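Local coordinates for glucosamine-6-phosphate deaminase (Thermotoga maritima, PDB 1J5X), which belongs to the SIS-domain family of sugar isomerase-type alpha/beta proteins, with helices packed round two parallel beta-sheets, at residues K15-I20 / E156-K162; E19-Q23 / V313-I317; N65-I70 / F164-L168; S200-E205 / I317-Q321. The contacts are given in a common frame with arbitrary orientation. Numbering follows the deposited sequence.

Contact 1 (K15-I20 / E156-K162); sequences KTLKEI and EAIVMTK
Residues 15-20 form the first turns of helix 15-25, with alpha-helical phi/psi throughout and Glu19 N and Ile20 N bonded to the carbonyls of Lys15 and Thr16. Residues 156-162 come from the loop between strand 147-150 and helix 162-179: Glu156 is near helical, Ala157 extended (-65/159), Ile158 helical again, Val159 and Met160 extended, and Thr161 (-132/-90) sits at the N-cap position of helix 162-179. The loop runs alongside the helix, with CA-CA distances of 5.5 Å for Thr16-Ala157 and 5.6 Å for Ile20-Thr161. Glu19, in an m, t rotamer, reaches into the loop with its carboxylate: OE2 accepts Glu156 N at 2.7 Å and OE1 accepts Ala157 N at 3.0 Å, both nearly linear. One water joins Glu19 OE1 (3.0 Å), Val159 O (2.7 Å) and Thr161 OG1 (2.5 Å); another links Thr16 OG1 (2.8 Å) to Val159 N (2.9 Å), while Asp331 also binds the Thr16 hydroxyl. Ile20 CG1 packs on Thr161 CG2 at 3.5 Å. Lys18 NZ and Lys162 NZ lie 3.8 Å apart, and both form salt bridges with Asp22. A carboxylate gripping two successive backbone amides, backed by two bridging waters, thus gives several backbone groups of an irregular loop polar links to helix 15-25 and helps to hold the loop against it.

Contact 2 (E19-Q23 / V313-I317); sequences EITDQ and VPAQI
Two glutamine side chains meet head to head: Gln23 NE2 donates to Gln316 OE1 at 2.8 Å, and Gln316 NE2 returns a bond to Gln23 OE1 at 3.0 Å, with N-H...O angles of 169° and 167°. Gln23 NE2 spends its second hydrogen on the carbonyl of its own helix, Ile20 O, at 2.8 Å, and this bond defines which way round the amide pair lies; Gln23 OE1 also meets the hydroxyl of Ser165 and Gln316 NE2 that of Thr312. Both glutamines have chi1 near m and chi2 near t. Round the pair, Ile20 (m, t) sets CG2 3.6 Å from Gln316 OE1 and 4.2 Å from Ile317 CG1, and Val313 CG2 lies 3.9 Å from Gln23 OE1. The backbones are helical on both sides, 19-23 within helix 15-25 and 313-317 opening helix 313-326. Their short axes approach to 10.6 Å and cross at -150°, so the helices run roughly antiparallel; Ile20 and Gln316 are closest in register, CA to CA 7.0 Å. All five touching residues are buried. The arrangement is an antiparallel helix pair with a polar amide bridge in its interface, packing the N-terminal helix of the chain against its last helix.

Contact 3 (N65-I70 / F164-L168); sequences NLALTI and FSMIL
Both segments are alpha-helical, 65-70 in helix 62-78 and 164-168 in helix 162-179; the axes of these short segments approach to 10.5 Å and cross at -34°. Leu66 lies opposite Phe164 (CA-CA 6.4 Å) and Ile70 opposite Leu168 (6.6 Å). Asn65 C meets the edge of the Phe164 ring, 3.9 Å from CE2, and Asn65 CB is 4.2 Å from the same atom. Leu66 (t, p) is the most buried by the contact: its CD1 stands over the Phe164 ring face, 4.1 Å from the centroid, in a CH-pi contact, and lies 3.7 Å from Leu168 CB, while CD2 meets Ile167 CG2 at 3.7 Å. These two helices belong to the SIS domain, a layered alpha/beta fold, and pack beside its parallel five-stranded sheet; Phe107 of strand 102-107 touches Leu66, Ile70 and Ile167. One turn on, Thr69 (m) donates its hydroxyl to Asn65 O at 2.8 Å, turning CG2 to Leu168 CD2 at 3.7 Å. Ile70 CB finally rests on Leu168 CD1 at 4.0 Å.

Contact 4 (S200-E205 / I317-Q321); sequences SWKVIE and ILGYQ
Trp201, Gln321 and Ile317 lose the most surface here, with Ile204 close behind. Trp201 (chi1 t, chi2 -80°) lays its indole across helix 313-326: CE3 is 3.6 Å from Ile317 CG2, CH2 is 3.9 Å from Tyr320 CD1, and Gln321 NE2 sits over a ring face, 3.3 Å from CE2. The same amide nitrogen of Gln321 (m, t) makes a weak hydrogen bond, also 3.3 Å, to Trp201 O of helix 184-205. Gln321 OE1 lies 3.4 Å from Glu205 CA. Both segments are helical, 200-205 towards the end of helix 184-205 and 317-321 inside helix 313-326, their short axes 10.1 Å apart and crossing at -50°. In register, Trp201 faces Ile317 and Ile204 faces Leu318, each with CA atoms 6.5 Å apart. This is helix-on-helix packing beside the second parallel sheet of the alpha/beta fold: Ile204 and Leu318 touch Phe265 of strand 262-267, and Leu318 reaches Phe217 of strand 214-218. Ile317 (m, t) points into the interface, its CG2 3.7 Å from Ile204 CD1 and its CD1 3.7 Å from Ser200 CB. Ile204 CG2 meets Leu318 CD1 at 4.0 Å. At the outer margin, Trp201 NE1 donates a weak bond to Glu205 OE1 at 3.3 Å, and Leu17 of helix 15-25 packs against the indole.

Helix 15-25 ties contacts 1 and 2 together: they share Glu19 and Ile20, their centres lie 8 Å apart, and Lys162 NZ of contact 1 reaches Asp22 OD2 of contact 2 in a 2.7 Å salt bridge. Contact 2 in turn shares Ile317 with contact 4, 9 Å away between centres, where Pro314 O comes 3.2 Å from Ile204 CD1. Leu17 CB also packs on Tyr320 CE2 at 3.5 Å, linking contacts 1 and 4. Contact 3 lies deeper, its centre about 5 Å from the centre of the chain; Gln23 OE1 and Ser165 OG, 2.7 Å apart in a probable hydrogen bond, connect it to contact 2. Contacts 3 and 4 do not touch, their nearest atoms being about 10 Å apart.

Contact 1 (K15-I20 / E156-K162)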
loop_
_atom_site.group_PDB
_atom_site.type_symbol
_atom_site.label_atom_id
_atom_site.label_comp_id
_atom_site.label_asym_id
_atom_site.label_seq_id
_atom_site.Cartn_x
_atom_site.Cartn_y
_atom_site.Cartn_z
ATOM N N LYS A 15 -0.924 19.153 -6.255
ATOM C CA LYS A 15 -2.109 18.298 -6.177
ATOM C C LYS A 15 -1.778 17.029 -5.348
ATOM O O LYS A 15 -2.633 16.529 -4.601
ATOM C CB LYS A 15 -2.529 17.869 -7.573
ATOM C CG LYS A 15 -3.736 16.920 -7.708
ATOM C CD LYS A 15 -5.035 17.322 -7.019
ATOM C CE LYS A 15 -5.686 18.547 -7.583
ATOM N NZ LYS A 15 -7.186 18.412 -7.424
ATOM N N THR A 16 -0.549 16.543 -5.520
ATOM C CA THR A 16 -0.088 15.353 -4.797
ATOM C C THR A 16 -0.121 15.643 -3.288
ATOM O O THR A 16 -0.727 14.865 -2.506
ATOM C CB THR A 16 1.299 14.936 -5.318
ATOM O OG1 THR A 16 1.163 14.626 -6.726
ATOM C CG2 THR A 16 1.839 13.716 -4.576
ATOM N N LEU A 17 0.478 16.762 -2.861
ATOM C CA LEU A 17 0.426 17.102 -1.438
ATOM C C LEU A 17 -1.036 17.172 -0.968
ATOM O O LEU A 17 -1.386 16.703 0.143
ATOM C CB LEU A 17 1.118 18.453 -1.192
ATOM C CG LEU A 17 1.089 18.829 0.311
ATOM C CD1 LEU A 17 1.770 17.737 1.120
ATOM C CD2 LEU A 17 1.843 20.152 0.545
ATOM N N LYS A 18 -1.930 17.746 -1.789
ATOM C CA LYS A 18 -3.336 17.821 -1.390
ATOM C C LYS A 18 -3.949 16.433 -1.154
ATOM O O LYS A 18 -4.652 16.182 -0.159
ATOM C CB LYS A 18 -4.177 18.545 -2.441
ATOM C CG LYS A 18 -5.682 18.614 -2.121
ATOM C CD LYS A 18 -6.508 17.523 -2.755
ATOM C CE LYS A 18 -8.001 17.724 -2.469
ATOM N NZ LYS A 18 -8.845 16.589 -2.901
ATOM N N GLU A 19 -3.702 15.539 -2.099
ATOM C CA GLU A 19 -4.238 14.200 -1.966
ATOM C C GLU A 19 -3.541 13.423 -0.807
ATOM O O GLU A 19 -4.165 12.630 -0.150
ATOM C CB GLU A 19 -4.109 13.526 -3.336
ATOM C CG GLU A 19 -5.077 14.294 -4.297
ATOM C CD GLU A 19 -5.092 13.850 -5.762
ATOM O OE1 GLU A 19 -4.158 13.182 -6.197
ATOM O OE2 GLU A 19 -6.048 14.206 -6.451
ATOM N N ILE A 20 -2.278 13.638 -0.539
ATOM C CA ILE A 20 -1.663 12.965 0.646
ATOM C C ILE A 20 -2.413 13.496 1.900
ATOM O O ILE A 20 -2.877 12.741 2.796
ATOM C CB ILE A 20 -0.171 13.322 0.763
ATOM C CG1 ILE A 20 0.568 12.769 -0.453
ATOM C CG2 ILE A 20 0.419 12.789 2.073
ATOM C CD1 ILE A 20 2.074 13.050 -0.370
ATOM N N GLU A 156 -6.346 12.534 -8.570
ATOM C CA GLU A 156 -5.808 13.081 -9.829
ATOM C C GLU A 156 -4.348 12.946 -10.126
ATOM O O GLU A 156 -3.944 12.913 -11.301
ATOM C CB GLU A 156 -6.053 14.591 -9.841
ATOM C CG GLU A 156 -7.450 14.978 -9.707
ATOM C CD GLU A 156 -8.195 14.424 -10.803
ATOM O OE1 GLU A 156 -7.598 14.305 -11.914
ATOM O OE2 GLU A 156 -9.371 14.104 -10.586
ATOM N N ALA A 157 -3.535 12.955 -9.094
ATOM C CA ALA A 157 -2.126 12.931 -9.312
ATOM C C ALA A 157 -1.663 11.645 -9.955
ATOM O O ALA A 157 -2.382 10.619 -9.885
ATOM C CB ALA A 157 -1.422 13.167 -8.016
ATOM N N ILE A 158 -0.479 11.718 -10.583
ATOM C CA ILE A 158 0.152 10.560 -11.205
ATOM C C ILE A 158 0.395 9.510 -10.111
ATOM O O ILE A 158 0.060 8.345 -10.282
ATOM C CB ILE A 158 1.575 10.898 -11.817
ATOM C CG1 ILE A 158 1.427 11.878 -12.964
ATOM C CG2 ILE A 158 2.288 9.626 -12.332
ATOM C CD1 ILE A 158 0.133 11.653 -13.751
ATOM N N VAL A 159 1.013 9.924 -9.011
ATOM C CA VAL A 159 1.297 8.981 -7.931
ATOM C C VAL A 159 0.093 8.695 -7.060
ATOM O O VAL A 159 -0.643 9.606 -6.639
ATOM C CB VAL A 159 2.459 9.511 -7.074
ATOM C CG1 VAL A 159 2.789 8.548 -5.932
ATOM C CG2 VAL A 159 3.667 9.703 -7.975
HETATM N N MSE A 160 -0.147 7.402 -6.820
HETATM C CA MSE A 160 -1.251 7.011 -5.957
HETATM C C MSE A 160 -0.873 7.296 -4.524
HETATM O O MSE A 160 0.230 6.971 -4.084
HETATM C CB MSE A 160 -1.558 5.512 -6.132
HETATM C CG MSE A 160 -2.467 5.284 -7.292
HETATM SE SE MSE A 160 -2.714 3.338 -7.656
HETATM C CE MSE A 160 -3.112 2.894 -5.800
ATOM N N THR A 161 -1.815 7.898 -3.775
ATOM C CA THR A 161 -1.556 8.229 -2.399
ATOM C C THR A 161 -2.755 7.739 -1.594
ATOM O O THR A 161 -2.787 6.566 -1.150
ATOM C CB THR A 161 -1.310 9.816 -2.187
ATOM O OG1 THR A 161 -2.392 10.579 -2.756
ATOM C CG2 THR A 161 0.002 10.221 -2.850
ATOM N N LYS A 162 -3.739 8.600 -1.442
ATOM C CA LYS A 162 -4.940 8.286 -0.656
ATOM C C LYS A 162 -5.754 7.118 -1.190
ATOM O O LYS A 162 -6.406 6.429 -0.421
ATOM C CB LYS A 162 -5.858 9.518 -0.589
ATOM C CG LYS A 162 -6.513 9.900 -1.903
ATOM C CD LYS A 162 -7.281 11.236 -1.701
ATOM C CE LYS A 162 -8.406 11.463 -2.697
ATOM N NZ LYS A 162 -9.143 12.776 -2.510
HETATM O O HOH W 1 2.041 12.579 -8.470
HETATM O O HOH W 2 -2.018 11.364 -5.139
#

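Contact 2 (E19-Q23 / V313-I317)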
loop_
_atom_site.group_PDB
_atom_site.type_symbol
_atom_site.label_atom_id
_atom_site.label_comp_id
_atom_site.label_asym_id
_atom_site.label_seq_id
_atom_site.Cartn_x
_atom_site.Cartn_y
_atom_site.Cartn_z
ATOM N N GLU A 19 -3.702 15.539 -2.099
ATOM C CA GLU A 19 -4.238 14.200 -1.966
ATOM C C GLU A 19 -3.541 13.423 -0.807
ATOM O O GLU A 19 -4.165 12.630 -0.150
ATOM C CB GLU A 19 -4.109 13.526 -3.336
ATOM C CG GLU A 19 -5.077 14.294 -4.297
ATOM C CD GLU A 19 -5.092 13.850 -5.762
ATOM O OE1 GLU A 19 -4.158 13.182 -6.197
ATOM O OE2 GLU A 19 -6.048 14.206 -6.451
ATOM N N ILE A 20 -2.278 13.638 -0.539
ATOM C CA ILE A 20 -1.663 12.965 0.646
ATOM C C ILE A 20 -2.413 13.496 1.900
ATOM O O ILE A 20 -2.877 12.741 2.796
ATOM C CB ILE A 20 -0.171 13.322 0.763
ATOM C CG1 ILE A 20 0.568 12.769 -0.453
ATOM C CG2 ILE A 20 0.419 12.789 2.073
ATOM C CD1 ILE A 20 2.074 13.050 -0.370
ATOM N N THR A 21 -2.544 14.818 1.951
ATOM C CA THR A 21 -3.205 15.478 3.082
ATOM C C THR A 21 -4.657 15.064 3.263
ATOM O O THR A 21 -5.186 15.115 4.377
ATOM C CB THR A 21 -3.085 17.026 2.939
ATOM O OG1 THR A 21 -1.703 17.327 2.860
ATOM C CG2 THR A 21 -3.647 17.737 4.202
ATOM N N ASP A 22 -5.283 14.592 2.190
ATOM C CA ASP A 22 -6.657 14.156 2.280
ATOM C C ASP A 22 -6.792 12.921 3.220
ATOM O O ASP A 22 -7.893 12.603 3.628
ATOM C CB ASP A 22 -7.228 13.760 0.925
ATOM C CG ASP A 22 -7.633 14.976 0.060
ATOM O OD1 ASP A 22 -7.780 16.084 0.652
ATOM O OD2 ASP A 22 -7.830 14.783 -1.182
ATOM N N GLN A 23 -5.688 12.246 3.502
ATOM C CA GLN A 23 -5.766 11.086 4.387
ATOM C C GLN A 23 -6.006 11.621 5.799
ATOM O O GLN A 23 -6.383 10.889 6.713
ATOM C CB GLN A 23 -4.483 10.263 4.289
ATOM C CG GLN A 23 -4.522 9.408 3.017
ATOM C CD GLN A 23 -3.149 9.108 2.467
ATOM O OE1 GLN A 23 -2.909 7.844 2.221
ATOM N NE2 GLN A 23 -2.309 10.020 2.246
ATOM N N VAL A 313 1.464 6.329 4.873
ATOM C CA VAL A 313 1.470 7.798 4.997
ATOM C C VAL A 313 2.875 8.357 5.313
ATOM O O VAL A 313 3.324 9.326 4.681
ATOM C CB VAL A 313 0.449 8.245 6.076
ATOM C CG1 VAL A 313 0.607 9.747 6.396
ATOM C CG2 VAL A 313 -0.946 8.002 5.583
ATOM N N PRO A 314 3.580 7.792 6.282
ATOM C CA PRO A 314 4.913 8.323 6.557
ATOM C C PRO A 314 5.804 8.330 5.282
ATOM O O PRO A 314 6.501 9.286 5.008
ATOM C CB PRO A 314 5.449 7.369 7.598
ATOM C CG PRO A 314 4.191 7.004 8.398
ATOM C CD PRO A 314 3.195 6.748 7.283
ATOM N N ALA A 315 5.784 7.225 4.520
ATOM C CA ALA A 315 6.616 7.176 3.304
ATOM C C ALA A 315 6.134 8.141 2.213
ATOM O O ALA A 315 6.962 8.678 1.470
ATOM C CB ALA A 315 6.670 5.683 2.752
ATOM N N GLN A 316 4.831 8.395 2.115
ATOM C CA GLN A 316 4.330 9.376 1.126
ATOM C C GLN A 316 4.862 10.775 1.527
ATOM O O GLN A 316 5.177 11.578 0.682
ATOM C CB GLN A 316 2.829 9.476 1.167
ATOM C CG GLN A 316 2.057 8.231 0.712
ATOM C CD GLN A 316 0.571 8.368 1.020
ATOM O OE1 GLN A 316 0.028 9.425 0.895
ATOM N NE2 GLN A 316 -0.089 7.282 1.415
ATOM N N ILE A 317 4.884 11.056 2.836
ATOM C CA ILE A 317 5.397 12.336 3.330
ATOM C C ILE A 317 6.918 12.403 3.122
ATOM O O ILE A 317 7.452 13.460 2.756
ATOM C CB ILE A 317 5.000 12.541 4.857
ATOM C CG1 ILE A 317 3.500 12.749 4.951
ATOM C CG2 ILE A 317 5.801 13.707 5.499
ATOM C CD1 ILE A 317 2.952 12.777 6.444
#

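Contact 3 (N65-I70 / F164-L168)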
loop_
_atom_site.group_PDB
_atom_site.type_symbol
_atom_site.label_atom_id
_atom_site.label_comp_id
_atom_site.label_asym_id
_atom_site.label_seq_id
_atom_site.Cartn_x
_atom_site.Cartn_y
_atom_site.Cartn_z
ATOM N N ASN A 65 0.892 -3.639 -5.285
ATOM C CA ASN A 65 1.254 -3.588 -3.858
ATOM C C ASN A 65 0.032 -3.631 -2.957
ATOM O O ASN A 65 0.084 -4.202 -1.839
ATOM C CB ASN A 65 2.086 -2.326 -3.550
ATOM C CG ASN A 65 3.418 -2.337 -4.299
ATOM O OD1 ASN A 65 4.032 -3.391 -4.499
ATOM N ND2 ASN A 65 3.878 -1.167 -4.686
ATOM N N LEU A 66 -1.061 -3.033 -3.418
ATOM C CA LEU A 66 -2.309 -2.989 -2.698
ATOM C C LEU A 66 -2.854 -4.437 -2.647
ATOM O O LEU A 66 -3.242 -4.943 -1.570
ATOM C CB LEU A 66 -3.259 -2.069 -3.453
ATOM C CG LEU A 66 -4.667 -1.887 -2.914
ATOM C CD1 LEU A 66 -4.613 -1.483 -1.489
ATOM C CD2 LEU A 66 -5.440 -0.806 -3.792
ATOM N N ALA A 67 -2.831 -5.120 -3.792
ATOM C CA ALA A 67 -3.306 -6.524 -3.929
ATOM C C ALA A 67 -2.510 -7.432 -2.984
ATOM O O ALA A 67 -3.065 -8.288 -2.313
ATOM C CB ALA A 67 -3.100 -7.026 -5.393
ATOM N N LEU A 68 -1.199 -7.232 -2.929
ATOM C CA LEU A 68 -0.369 -8.036 -2.042
ATOM C C LEU A 68 -0.771 -7.798 -0.580
ATOM O O LEU A 68 -1.012 -8.762 0.174
ATOM C CB LEU A 68 1.100 -7.677 -2.216
ATOM C CG LEU A 68 2.054 -8.415 -1.297
ATOM C CD1 LEU A 68 2.026 -9.939 -1.588
ATOM C CD2 LEU A 68 3.479 -7.886 -1.564
ATOM N N THR A 69 -0.867 -6.528 -0.192
ATOM C CA THR A 69 -1.224 -6.193 1.187
ATOM C C THR A 69 -2.570 -6.780 1.596
ATOM O O THR A 69 -2.675 -7.417 2.656
ATOM C CB THR A 69 -1.252 -4.677 1.384
ATOM O OG1 THR A 69 0.016 -4.140 0.932
ATOM C CG2 THR A 69 -1.406 -4.348 2.935
ATOM N N ILE A 70 -3.606 -6.632 0.750
ATOM C CA ILE A 70 -4.887 -7.168 1.158
ATOM C C ILE A 70 -4.915 -8.698 1.106
ATOM O O ILE A 70 -5.588 -9.336 1.927
ATOM C CB ILE A 70 -6.045 -6.480 0.345
ATOM C CG1 ILE A 70 -7.433 -6.898 0.884
ATOM C CG2 ILE A 70 -5.902 -6.808 -1.143
ATOM C CD1 ILE A 70 -7.648 -6.494 2.414
ATOM N N PHE A 164 -4.692 4.316 -2.270
ATOM C CA PHE A 164 -4.157 3.037 -1.764
ATOM C C PHE A 164 -4.772 2.809 -0.342
ATOM O O PHE A 164 -5.388 1.767 -0.040
ATOM C CB PHE A 164 -2.633 3.146 -1.672
ATOM C CG PHE A 164 -1.963 1.938 -1.049
ATOM C CD1 PHE A 164 -1.885 1.801 0.348
ATOM C CD2 PHE A 164 -1.416 0.947 -1.862
ATOM C CE1 PHE A 164 -1.280 0.722 0.916
ATOM C CE2 PHE A 164 -0.795 -0.183 -1.290
ATOM C CZ PHE A 164 -0.724 -0.287 0.086
ATOM N N SER A 165 -4.631 3.826 0.492
ATOM C CA SER A 165 -5.118 3.725 1.875
ATOM C C SER A 165 -6.599 3.529 1.934
ATOM O O SER A 165 -7.114 2.695 2.699
ATOM C CB SER A 165 -4.764 4.996 2.648
ATOM O OG SER A 165 -3.347 5.179 2.682
HETATM N N MSE A 166 -7.354 4.330 1.178
HETATM C CA MSE A 166 -8.781 4.157 1.226
HETATM C C MSE A 166 -9.321 2.856 0.657
HETATM O O MSE A 166 -10.282 2.288 1.183
HETATM C CB MSE A 166 -9.490 5.427 0.588
HETATM C CG MSE A 166 -9.077 6.642 1.347
HETATM SE SE MSE A 166 -9.824 8.242 0.297
HETATM C CE MSE A 166 -9.515 9.565 1.668
ATOM N N ILE A 167 -8.718 2.329 -0.411
ATOM C CA ILE A 167 -9.235 1.081 -0.945
ATOM C C ILE A 167 -8.794 -0.028 0.071
ATOM O O ILE A 167 -9.576 -0.928 0.378
ATOM C CB ILE A 167 -8.645 0.776 -2.354
ATOM C CG1 ILE A 167 -9.294 1.773 -3.389
ATOM C CG2 ILE A 167 -8.993 -0.688 -2.789
ATOM C CD1 ILE A 167 -8.549 1.799 -4.701
ATOM N N LEU A 168 -7.590 0.093 0.584
ATOM C CA LEU A 168 -7.090 -0.936 1.554
ATOM C C LEU A 168 -8.022 -0.966 2.796
ATOM O O LEU A 168 -8.489 -2.046 3.210
ATOM C CB LEU A 168 -5.640 -0.631 1.917
ATOM C CG LEU A 168 -5.004 -1.639 2.898
ATOM C CD1 LEU A 168 -5.175 -3.074 2.354
ATOM C CD2 LEU A 168 -3.551 -1.293 3.152
#

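Contact 4 (S200-E205 / I317-Q321)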
loop_
_atom_site.group_PDB
_atom_site.type_symbol
_atom_site.label_atom_id
_atom_site.label_comp_id
_atom_site.label_asym_id
_atom_site.label_seq_id
_atom_site.Cartn_x
_atom_site.Cartn_y
_atom_site.Cartn_z
ATOM N N SER A 200 3.684 12.517 11.893
ATOM C CA SER A 200 4.528 12.009 10.796
ATOM C C SER A 200 5.231 13.192 10.123
ATOM O O SER A 200 6.464 13.183 9.965
ATOM C CB SER A 200 3.675 11.254 9.753
ATOM O OG SER A 200 3.174 10.048 10.310
ATOM N N TRP A 201 4.448 14.188 9.753
ATOM C CA TRP A 201 5.014 15.358 9.073
ATOM C C TRP A 201 6.125 15.994 9.857
ATOM O O TRP A 201 7.226 16.240 9.322
ATOM C CB TRP A 201 3.936 16.398 8.782
ATOM C CG TRP A 201 4.458 17.498 7.886
ATOM C CD1 TRP A 201 5.216 18.571 8.252
ATOM C CD2 TRP A 201 4.378 17.529 6.462
ATOM N NE1 TRP A 201 5.627 19.267 7.139
ATOM C CE2 TRP A 201 5.124 18.649 6.023
ATOM C CE3 TRP A 201 3.751 16.714 5.505
ATOM C CZ2 TRP A 201 5.261 18.977 4.649
ATOM C CZ3 TRP A 201 3.894 17.045 4.132
ATOM C CH2 TRP A 201 4.643 18.166 3.730
ATOM N N LYS A 202 5.880 16.210 11.153
ATOM C CA LYS A 202 6.876 16.866 11.999
ATOM C C LYS A 202 8.101 16.030 12.308
ATOM O O LYS A 202 9.211 16.565 12.374
ATOM C CB LYS A 202 6.221 17.404 13.301
ATOM C CG LYS A 202 5.559 16.341 14.182
ATOM C CD LYS A 202 6.560 15.464 14.986
ATOM C CE LYS A 202 7.333 16.255 16.072
ATOM N NZ LYS A 202 8.509 15.502 16.648
ATOM N N VAL A 203 7.925 14.727 12.507
ATOM C CA VAL A 203 9.041 13.840 12.761
ATOM C C VAL A 203 9.943 13.769 11.507
ATOM O O VAL A 203 11.171 13.792 11.611
ATOM C CB VAL A 203 8.541 12.382 13.082
ATOM C CG1 VAL A 203 9.682 11.405 13.027
ATOM C CG2 VAL A 203 7.824 12.347 14.484
ATOM N N ILE A 204 9.334 13.674 10.330
ATOM C CA ILE A 204 10.121 13.538 9.102
ATOM C C ILE A 204 10.803 14.889 8.746
ATOM O O ILE A 204 11.887 14.921 8.178
ATOM C CB ILE A 204 9.232 13.016 7.951
ATOM C CG1 ILE A 204 8.704 11.605 8.313
ATOM C CG2 ILE A 204 10.070 12.927 6.607
ATOM C CD1 ILE A 204 7.607 11.052 7.390
ATOM N N GLU A 205 10.180 15.996 9.122
ATOM C CA GLU A 205 10.797 17.300 8.873
ATOM C C GLU A 205 12.184 17.428 9.570
ATOM O O GLU A 205 13.028 18.201 9.134
ATOM C CB GLU A 205 9.862 18.370 9.387
ATOM C CG GLU A 205 9.864 19.618 8.592
ATOM C CD GLU A 205 8.675 20.498 8.963
ATOM O OE1 GLU A 205 8.171 21.182 8.046
ATOM O OE2 GLU A 205 8.249 20.494 10.150
ATOM N N ILE A 317 4.884 11.056 2.836
ATOM C CA ILE A 317 5.397 12.336 3.330
ATOM C C ILE A 317 6.918 12.403 3.122
ATOM O O ILE A 317 7.452 13.460 2.756
ATOM C CB ILE A 317 5.000 12.541 4.857
ATOM C CG1 ILE A 317 3.500 12.749 4.951
ATOM C CG2 ILE A 317 5.801 13.707 5.499
ATOM C CD1 ILE A 317 2.952 12.777 6.444
ATOM N N LEU A 318 7.612 11.294 3.334
ATOM C CA LEU A 318 9.044 11.262 3.102
ATOM C C LEU A 318 9.273 11.550 1.616
ATOM O O LEU A 318 10.110 12.397 1.257
ATOM C CB LEU A 318 9.618 9.886 3.434
ATOM C CG LEU A 318 11.113 9.724 3.101
ATOM C CD1 LEU A 318 12.023 10.690 3.961
ATOM C CD2 LEU A 318 11.495 8.304 3.424
ATOM N N GLY A 319 8.490 10.897 0.761
ATOM C CA GLY A 319 8.704 11.085 -0.670
ATOM C C GLY A 319 8.523 12.552 -1.041
ATOM O O GLY A 319 9.342 13.144 -1.798
ATOM N N TYR A 320 7.436 13.130 -0.541
ATOM C CA TYR A 320 7.125 14.528 -0.850
ATOM C C TYR A 320 8.236 15.464 -0.358
ATOM O O TYR A 320 8.812 16.261 -1.119
ATOM C CB TYR A 320 5.805 14.920 -0.236
ATOM C CG TYR A 320 5.435 16.342 -0.609
ATOM C CD1 TYR A 320 5.898 17.423 0.138
ATOM C CD2 TYR A 320 4.688 16.599 -1.761
ATOM C CE1 TYR A 320 5.617 18.734 -0.261
ATOM C CE2 TYR A 320 4.413 17.896 -2.169
ATOM C CZ TYR A 320 4.880 18.956 -1.420
ATOM O OH TYR A 320 4.617 20.255 -1.880
ATOM N N GLN A 321 8.560 15.356 0.910
ATOM C CA GLN A 321 9.583 16.223 1.461
ATOM C C GLN A 321 10.921 16.022 0.774
ATOM O O GLN A 321 11.674 16.996 0.571
ATOM C CB GLN A 321 9.706 16.004 2.992
ATOM C CG GLN A 321 8.422 16.455 3.750
ATOM C CD GLN A 321 8.614 16.517 5.275
ATOM O OE1 GLN A 321 9.865 16.509 5.712
ATOM N NE2 GLN A 321 7.635 16.548 6.041
#